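PDB 3LOV: protoporphyrinogen oxidase from Exiguobacterium sibiricum, which probably catalyses the FAD-dependent, oxygen-consuming oxidation of coproporphyrinogen III to coproporphyrin III in the coproporphyrin branch of heme b biosynthesis. Local coordinates for residues 18-22 with 72-76; 141-145 with 192-196; 293-299 with 427-432. Residue numbers count along the deposited sequence, not the author numbering.

Interaction 1. Residues 18-22 with 72-76; sequences AAAYY and LIEAI
This is an apolar helix-to-helix contact in the FAD-binding part of the fold. Helix 14-26, the first helix after strand 6-10 of the Rossmann-type parallel sheet, meets the C-terminal end of helix 68-75. Residues 18-22 and 72-75 are helical; Ile76 leaves helical phi/psi at -91/7, though its N still bonds to Leu72 O at 3.1 Å. The backbones stay apart: the nearest CA atoms, of Ala18 and Leu72, are 8.7 Å from each other. Side chains fill the gap. Tyr21 (chi1 t) points toward helix 68-75. Leu72 (chi1 t, chi2 p) lays CD1 over one face of the Tyr21 ring, a CH-pi contact 3.9 Å from the centroid. The same CD1 is 4.0 Å from Tyr22 OH. Tyr21 CE1 lies 3.8 Å from Ile76 CG2, and Tyr21 OH is 3.8 Å from Ala75 CB. Helix 235-245 adds Val245 against Tyr21 and Leu238 against Ile76. No hydrogen bond crosses, so the contact rests on side-chain packing alone.

Interaction 2. Residues 141-145 with 192-196; sequences LRIPE and VANEQ
Ile143 overlaps the side chains of Val192, Glu195 and Gln196, three residues on one side of helix 189-198. Ile143 sits in an irregular loop between helices 124-135 and 150-158. Residues 141-144 are extended, with phi/psi of -58/144, -131/135, -59/128 and -70/127; Glu145 then turns to -80/-46. Residues 192-196 are regular helix, with Gln196 N bonded to Val192 O at 2.9 Å. The closest CA pair is Ile143 and Gln196, 6.9 Å apart.

Ile143 points toward the helix, with chi1 and chi2 both m. Its CG2 lies 3.8 Å from Val192 CG1 and 3.5 Å from Gln196 OE1. Its CD1 is 3.8 Å from Glu195 CG, so it meets the aliphatic part of that side chain. Val192 (chi1 t) also receives Pro144, with Pro144 CD 4.2 Å from Val192 CG1. Glu195 and Gln196 both have chi1 and chi2 t, which extends their chains from the helix. The CA-to-CB bond of Arg142 points away; NH1 bonds to Leu141 O at 3.1 Å and also to Asp139 O.

No hydrogen bond crosses between the segments. The Glu195 carboxylate is instead satisfied by helix 150-158: OE1 bonds to Tyr153 OH, and OE2 forms a salt bridge with Arg157 NE. Tyr153 also touches Pro144 and Val192, so that helix borders the same contact. The whole is plain packing of an extended loop on a helix, away from the FAD site, in a helical part of the flavin-containing amine oxidoreductase fold.

Interaction 3. Residues 293-299 with 427-432; sequences LLPDAHL and EVLAQY
A type I beta turn, Leu294 to Ala297, packs against the C-terminal end of helix 417-431 in the FAD-binding region of this flavin-containing amine oxidoreductase fold. Ala297 N bonds to Leu294 O at 3.0 Å and closes the turn. Ala297 and Gln431 give the closest CA pair, 5.8 Å. Pro295 (-68/-21) and Asp296 (-81/-6) fill the turn's middle positions; Tyr432 (-136/76) has just left the helix.

Two backbone amides of the loop donate to side chains of 427-432. Asp296 N bonds to Tyr432 OH at 3.1 Å. His298 N bonds to Glu427 OE2 at 2.7 Å. Glu427 reaches it with chi1 t and chi2 p; its OE1 makes a long, weak ion pair with Arg423. Arg262 forms a salt bridge with Asp296 OD2 and donates from NH1 to Gln431 O; it also makes a cation-pi contact with the Tyr432 ring. Arg423 donates to His298 O. Asp296 O and Gln431 OE1, 3.3 Å apart, are two acceptors and do not bond.

Apolar packing lies beside these bonds. Leu294 CD1 and Leu299 CD1 lie 4.0 and 4.1 Å from Val428 CG2. Leu294 CD2 makes a CH-pi contact over one face of Tyr432, 3.7 Å from the ring centroid and 1° off the normal.

The three contacts follow one another along the chain and do not touch. Interactions 1 and 3 belong to the FAD-binding part of the fold; their centres are 29 Å apart and their nearest atoms about 15 Å. The side chain of Ala18 in interaction 1 is about 8 Å from FAD and about 6 Å from that of Thr15, an FAD-binding residue. The side chain of Leu293 in interaction 3 is about 5 Å from FAD, beside the FAD-binding residues Leu257 and Gln289. Interaction 2 lies apart, its centre 38 Å from the centre of each of the others, and away from the FAD-binding residues.

Interaction 1. Residues 18-22 with 72-76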
loop_
_atom_site.group_PDB
_atom_site.type_symbol
_atom_site.label_atom_id
_atom_site.label_comp_id
_atom_site.label_asym_id
_atom_site.label_seq_id
_atom_site.Cartn_x
_atom_site.Cartn_y
_atom_site.Cartn_z
ATOM N N ALA A 18 7.996 -13.584 5.253
ATOM C CA ALA A 18 9.324 -13.098 4.906
ATOM C C ALA A 18 10.265 -13.145 6.102
ATOM O O ALA A 18 11.446 -13.498 5.971
ATOM C CB ALA A 18 9.265 -11.683 4.364
ATOM N N ALA A 19 9.768 -12.777 7.267
ATOM C CA ALA A 19 10.620 -12.852 8.430
ATOM C C ALA A 19 11.102 -14.321 8.649
ATOM O O ALA A 19 12.242 -14.542 8.992
ATOM C CB ALA A 19 9.909 -12.310 9.684
ATOM N N ALA A 20 10.243 -15.308 8.442
ATOM C CA ALA A 20 10.631 -16.683 8.774
ATOM C C ALA A 20 11.709 -17.130 7.785
ATOM O O ALA A 20 12.654 -17.826 8.183
ATOM C CB ALA A 20 9.455 -17.611 8.722
ATOM N N TYR A 21 11.531 -16.724 6.517
ATOM C CA TYR A 21 12.413 -17.072 5.406
ATOM C C TYR A 21 13.787 -16.562 5.725
ATOM O O TYR A 21 14.774 -17.297 5.636
ATOM C CB TYR A 21 11.926 -16.447 4.079
ATOM C CG TYR A 21 12.899 -16.666 2.925
ATOM C CD1 TYR A 21 12.903 -17.853 2.195
ATOM C CD2 TYR A 21 13.833 -15.687 2.582
ATOM C CE1 TYR A 21 13.829 -18.053 1.164
ATOM C CE2 TYR A 21 14.738 -15.883 1.582
ATOM C CZ TYR A 21 14.723 -17.065 0.861
ATOM O OH TYR A 21 15.637 -17.261 -0.138
ATOM N N TYR A 22 13.860 -15.286 6.081
ATOM C CA TYR A 22 15.145 -14.679 6.361
ATOM C C TYR A 22 15.728 -15.219 7.667
ATOM O O TYR A 22 16.940 -15.329 7.780
ATOM C CB TYR A 22 15.051 -13.155 6.440
ATOM C CG TYR A 22 14.718 -12.474 5.142
ATOM C CD1 TYR A 22 15.524 -12.639 4.029
ATOM C CD2 TYR A 22 13.604 -11.634 5.035
ATOM C CE1 TYR A 22 15.229 -12.010 2.822
ATOM C CE2 TYR A 22 13.285 -10.994 3.822
ATOM C CZ TYR A 22 14.105 -11.208 2.719
ATOM O OH TYR A 22 13.822 -10.601 1.523
ATOM N N LEU A 72 13.519 -11.611 -3.745
ATOM C CA LEU A 72 12.886 -12.685 -2.978
ATOM C C LEU A 72 12.147 -13.608 -3.924
ATOM O O LEU A 72 12.245 -14.844 -3.806
ATOM C CB LEU A 72 11.937 -12.122 -1.892
ATOM C CG LEU A 72 11.252 -13.119 -0.969
ATOM C CD1 LEU A 72 12.364 -13.894 -0.221
ATOM C CD2 LEU A 72 10.191 -12.415 0.045
ATOM N N ILE A 73 11.395 -13.027 -4.860
ATOM C CA ILE A 73 10.591 -13.822 -5.777
ATOM C C ILE A 73 11.524 -14.708 -6.641
ATOM O O ILE A 73 11.208 -15.880 -6.919
ATOM C CB ILE A 73 9.690 -12.896 -6.680
ATOM C CG1 ILE A 73 8.460 -12.390 -5.929
ATOM C CG2 ILE A 73 9.285 -13.581 -8.015
ATOM C CD1 ILE A 73 7.732 -11.231 -6.632
ATOM N N GLU A 74 12.670 -14.159 -7.052
ATOM C CA GLU A 74 13.581 -14.937 -7.868
ATOM C C GLU A 74 14.203 -16.043 -7.038
ATOM O O GLU A 74 14.184 -17.215 -7.463
ATOM C CB GLU A 74 14.637 -14.071 -8.504
ATOM C CG GLU A 74 14.074 -13.207 -9.678
ATOM C CD GLU A 74 14.389 -13.768 -11.089
ATOM O OE1 GLU A 74 14.217 -14.993 -11.294
ATOM O OE2 GLU A 74 14.813 -12.963 -11.969
ATOM N N ALA A 75 14.697 -15.681 -5.850
ATOM C CA ALA A 75 15.365 -16.629 -4.975
ATOM C C ALA A 75 14.506 -17.861 -4.693
ATOM O O ALA A 75 15.036 -18.966 -4.668
ATOM C CB ALA A 75 15.816 -15.954 -3.682
ATOM N N ILE A 76 13.185 -17.674 -4.544
ATOM C CA ILE A 76 12.263 -18.782 -4.250
ATOM C C ILE A 76 11.681 -19.448 -5.526
ATOM O O ILE A 76 10.806 -20.301 -5.470
ATOM C CB ILE A 76 11.170 -18.348 -3.181
ATOM C CG1 ILE A 76 10.034 -17.527 -3.795
ATOM C CG2 ILE A 76 11.835 -17.590 -2.012
ATOM C CD1 ILE A 76 8.866 -17.147 -2.810
#

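Interaction 2. Residues 141-145 with 192-196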
loop_
_atom_site.group_PDB
_atom_site.type_symbol
_atom_site.label_atom_id
_atom_site.label_comp_id
_atom_site.label_asym_id
_atom_site.label_seq_id
_atom_site.Cartn_x
_atom_site.Cartn_y
_atom_site.Cartn_z
ATOM N N LEU A 141 9.831 31.983 -2.067
ATOM C CA LEU A 141 9.937 30.524 -1.811
ATOM C C LEU A 141 11.281 30.145 -1.202
ATOM O O LEU A 141 12.314 30.727 -1.560
ATOM C CB LEU A 141 9.779 29.720 -3.096
ATOM C CG LEU A 141 8.416 29.785 -3.778
ATOM C CD1 LEU A 141 8.526 29.274 -5.195
ATOM C CD2 LEU A 141 7.367 29.027 -2.949
ATOM N N ARG A 142 11.278 29.160 -0.300
ATOM C CA ARG A 142 12.497 28.589 0.296
ATOM C C ARG A 142 12.434 27.077 0.223
ATOM O O ARG A 142 11.388 26.481 0.526
ATOM C CB ARG A 142 12.613 28.957 1.781
ATOM C CG ARG A 142 12.747 30.427 2.067
ATOM C CD ARG A 142 14.116 30.967 1.650
ATOM N NE ARG A 142 14.210 32.401 1.948
ATOM C CZ ARG A 142 13.901 33.392 1.106
ATOM N NH1 ARG A 142 13.471 33.163 -0.134
ATOM N NH2 ARG A 142 14.025 34.645 1.511
ATOM N N ILE A 143 13.538 26.454 -0.176
ATOM C CA ILE A 143 13.671 24.988 -0.129
ATOM C C ILE A 143 13.475 24.532 1.346
ATOM O O ILE A 143 14.139 25.063 2.251
ATOM C CB ILE A 143 15.084 24.540 -0.626
ATOM C CG1 ILE A 143 15.234 24.807 -2.122
ATOM C CG2 ILE A 143 15.338 23.050 -0.306
ATOM C CD1 ILE A 143 14.791 23.648 -3.014
ATOM N N PRO A 144 12.579 23.560 1.597
ATOM C CA PRO A 144 12.429 23.144 3.008
ATOM C C PRO A 144 13.657 22.380 3.500
ATOM O O PRO A 144 14.113 21.449 2.840
ATOM C CB PRO A 144 11.174 22.266 3.006
ATOM C CG PRO A 144 11.071 21.767 1.569
ATOM C CD PRO A 144 11.706 22.803 0.681
ATOM N N GLU A 145 14.212 22.845 4.616
ATOM C CA GLU A 145 15.308 22.162 5.309
ATOM C C GLU A 145 14.798 21.015 6.164
ATOM O O GLU A 145 15.355 19.940 6.138
ATOM C CB GLU A 145 16.052 23.132 6.219
ATOM C CG GLU A 145 16.943 24.113 5.480
ATOM C CD GLU A 145 18.065 24.632 6.363
ATOM O OE1 GLU A 145 19.055 23.885 6.570
ATOM O OE2 GLU A 145 17.951 25.777 6.851
ATOM N N VAL A 192 12.197 17.891 -4.222
ATOM C CA VAL A 192 12.961 18.925 -3.521
ATOM C C VAL A 192 14.423 18.952 -4.036
ATOM O O VAL A 192 15.004 20.033 -4.220
ATOM C CB VAL A 192 12.918 18.705 -1.982
ATOM C CG1 VAL A 192 13.782 19.755 -1.226
ATOM C CG2 VAL A 192 11.457 18.719 -1.487
ATOM N N ALA A 193 14.993 17.762 -4.220
ATOM C CA ALA A 193 16.362 17.590 -4.749
ATOM C C ALA A 193 16.465 18.280 -6.122
ATOM O O ALA A 193 17.303 19.110 -6.348
ATOM C CB ALA A 193 16.707 16.050 -4.861
ATOM N N ASN A 194 15.525 17.978 -6.996
ATOM C CA ASN A 194 15.520 18.563 -8.321
ATOM C C ASN A 194 15.252 20.050 -8.348
ATOM O O ASN A 194 15.890 20.762 -9.126
ATOM C CB ASN A 194 14.586 17.782 -9.230
ATOM C CG ASN A 194 15.113 16.373 -9.508
ATOM O OD1 ASN A 194 14.365 15.421 -9.536
ATOM N ND2 ASN A 194 16.395 16.259 -9.718
ATOM N N GLU A 195 14.371 20.532 -7.468
ATOM C CA GLU A 195 14.138 21.957 -7.324
ATOM C C GLU A 195 15.425 22.679 -6.916
ATOM O O GLU A 195 15.716 23.799 -7.363
ATOM C CB GLU A 195 13.072 22.221 -6.235
ATOM C CG GLU A 195 12.631 23.673 -6.146
ATOM C CD GLU A 195 11.502 23.970 -5.125
ATOM O OE1 GLU A 195 10.992 23.049 -4.469
ATOM O OE2 GLU A 195 11.137 25.161 -4.976
ATOM N N GLN A 196 16.157 22.074 -5.992
ATOM C CA GLN A 196 17.360 22.690 -5.489
ATOM C C GLN A 196 18.438 22.760 -6.598
ATOM O O GLN A 196 19.138 23.751 -6.723
ATOM C CB GLN A 196 17.840 21.894 -4.288
ATOM C CG GLN A 196 19.074 22.459 -3.613
ATOM C CD GLN A 196 19.181 22.004 -2.161
ATOM O OE1 GLN A 196 18.205 21.547 -1.556
ATOM N NE2 GLN A 196 20.373 22.125 -1.598
#

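Interaction 3. Residues 293-299 with 427-432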
loop_
_atom_site.group_PDB
_atom_site.type_symbol
_atom_site.label_atom_id
_atom_site.label_comp_id
_atom_site.label_asym_id
_atom_site.label_seq_id
_atom_site.Cartn_x
_atom_site.Cartn_y
_atom_site.Cartn_z
ATOM N N LEU A 293 -0.879 -5.670 23.770
ATOM C CA LEU A 293 -0.024 -6.783 24.198
ATOM C C LEU A 293 1.194 -6.354 25.014
ATOM O O LEU A 293 1.781 -7.176 25.739
ATOM C CB LEU A 293 0.465 -7.588 22.975
ATOM C CG LEU A 293 -0.562 -8.424 22.199
ATOM C CD1 LEU A 293 0.104 -8.885 20.914
ATOM C CD2 LEU A 293 -1.137 -9.607 22.984
ATOM N N LEU A 294 1.603 -5.086 24.904
ATOM C CA LEU A 294 2.804 -4.606 25.613
ATOM C C LEU A 294 2.472 -3.469 26.568
ATOM O O LEU A 294 2.903 -2.337 26.363
ATOM C CB LEU A 294 3.903 -4.195 24.627
ATOM C CG LEU A 294 4.318 -5.226 23.571
ATOM C CD1 LEU A 294 5.191 -4.558 22.470
ATOM C CD2 LEU A 294 5.034 -6.473 24.209
ATOM N N PRO A 295 1.746 -3.781 27.649
ATOM C CA PRO A 295 1.209 -2.742 28.532
ATOM C C PRO A 295 2.237 -1.959 29.337
ATOM O O PRO A 295 1.920 -0.855 29.749
ATOM C CB PRO A 295 0.279 -3.525 29.468
ATOM C CG PRO A 295 0.786 -4.934 29.402
ATOM C CD PRO A 295 1.216 -5.113 28.003
ATOM N N ASP A 296 3.438 -2.502 29.543
ATOM C CA ASP A 296 4.519 -1.769 30.213
ATOM C C ASP A 296 5.252 -0.827 29.299
ATOM O O ASP A 296 6.128 -0.109 29.733
ATOM C CB ASP A 296 5.543 -2.745 30.801
ATOM C CG ASP A 296 4.917 -3.723 31.773
ATOM O OD1 ASP A 296 3.825 -3.418 32.276
ATOM O OD2 ASP A 296 5.495 -4.809 31.994
ATOM N N ALA A 297 4.927 -0.853 28.014
ATOM C CA ALA A 297 5.535 0.048 27.092
ATOM C C ALA A 297 4.592 1.233 26.862
ATOM O O ALA A 297 3.401 1.064 26.664
ATOM C CB ALA A 297 5.850 -0.653 25.815
ATOM N N HIS A 298 5.156 2.435 26.871
ATOM C CA HIS A 298 4.405 3.671 26.636
ATOM C C HIS A 298 4.557 4.029 25.157
ATOM O O HIS A 298 5.611 4.491 24.732
ATOM C CB HIS A 298 4.957 4.800 27.539
ATOM C CG HIS A 298 4.243 6.116 27.390
ATOM N ND1 HIS A 298 2.878 6.244 27.522
ATOM C CD2 HIS A 298 4.713 7.357 27.102
ATOM C CE1 HIS A 298 2.534 7.509 27.343
ATOM N NE2 HIS A 298 3.626 8.201 27.074
ATOM N N LEU A 299 3.497 3.782 24.383
ATOM C CA LEU A 299 3.548 3.815 22.925
ATOM C C LEU A 299 2.472 4.754 22.319
ATOM O O LEU A 299 1.642 4.327 21.510
ATOM C CB LEU A 299 3.315 2.384 22.450
ATOM C CG LEU A 299 4.371 1.342 22.859
ATOM C CD1 LEU A 299 4.094 -0.050 22.208
ATOM C CD2 LEU A 299 5.747 1.815 22.516
ATOM N N GLU A 427 11.580 2.126 23.026
ATOM C CA GLU A 427 10.762 1.889 24.174
ATOM C C GLU A 427 10.461 0.406 24.315
ATOM O O GLU A 427 10.513 -0.131 25.409
ATOM C CB GLU A 427 9.452 2.654 24.078
ATOM C CG GLU A 427 8.415 2.276 25.140
ATOM C CD GLU A 427 8.688 2.882 26.532
ATOM O OE1 GLU A 427 9.805 3.356 26.783
ATOM O OE2 GLU A 427 7.755 2.903 27.357
ATOM N N VAL A 428 10.059 -0.251 23.233
ATOM C CA VAL A 428 9.808 -1.701 23.315
ATOM C C VAL A 428 11.082 -2.454 23.722
ATOM O O VAL A 428 11.054 -3.343 24.552
ATOM C CB VAL A 428 9.208 -2.251 22.037
ATOM C CG1 VAL A 428 9.130 -3.789 22.096
ATOM C CG2 VAL A 428 7.816 -1.643 21.797
ATOM N N LEU A 429 12.219 -2.100 23.164
ATOM C CA LEU A 429 13.413 -2.832 23.525
ATOM C C LEU A 429 13.808 -2.603 25.004
ATOM O O LEU A 429 14.243 -3.537 25.674
ATOM C CB LEU A 429 14.550 -2.584 22.523
ATOM C CG LEU A 429 14.358 -3.452 21.253
ATOM C CD1 LEU A 429 15.226 -2.948 20.027
ATOM C CD2 LEU A 429 14.547 -4.999 21.512
ATOM N N ALA A 430 13.550 -1.406 25.528
ATOM C CA ALA A 430 13.880 -1.090 26.898
ATOM C C ALA A 430 12.891 -1.759 27.889
ATOM O O ALA A 430 13.295 -2.230 28.936
ATOM C CB ALA A 430 13.924 0.455 27.111
ATOM N N GLN A 431 11.611 -1.830 27.548
ATOM C CA GLN A 431 10.636 -2.475 28.410
ATOM C C GLN A 431 10.512 -3.966 28.177
ATOM O O GLN A 431 10.162 -4.697 29.106
ATOM C CB GLN A 431 9.272 -1.826 28.261
ATOM C CG GLN A 431 9.267 -0.421 28.818
ATOM C CD GLN A 431 9.642 -0.399 30.305
ATOM O OE1 GLN A 431 8.942 -0.956 31.142
ATOM N NE2 GLN A 431 10.734 0.237 30.615
ATOM N N TYR A 432 10.760 -4.413 26.936
ATOM C CA TYR A 432 10.709 -5.838 26.594
ATOM C C TYR A 432 11.896 -6.263 25.724
ATOM O O TYR A 432 11.760 -6.487 24.520
ATOM C CB TYR A 432 9.416 -6.148 25.871
ATOM C CG TYR A 432 8.146 -5.910 26.658
ATOM C CD1 TYR A 432 7.544 -4.613 26.713
ATOM C CD2 TYR A 432 7.501 -6.957 27.290
ATOM C CE1 TYR A 432 6.369 -4.405 27.391
ATOM C CE2 TYR A 432 6.296 -6.752 27.974
ATOM C CZ TYR A 432 5.736 -5.485 28.013
ATOM O OH TYR A 432 4.544 -5.285 28.677
#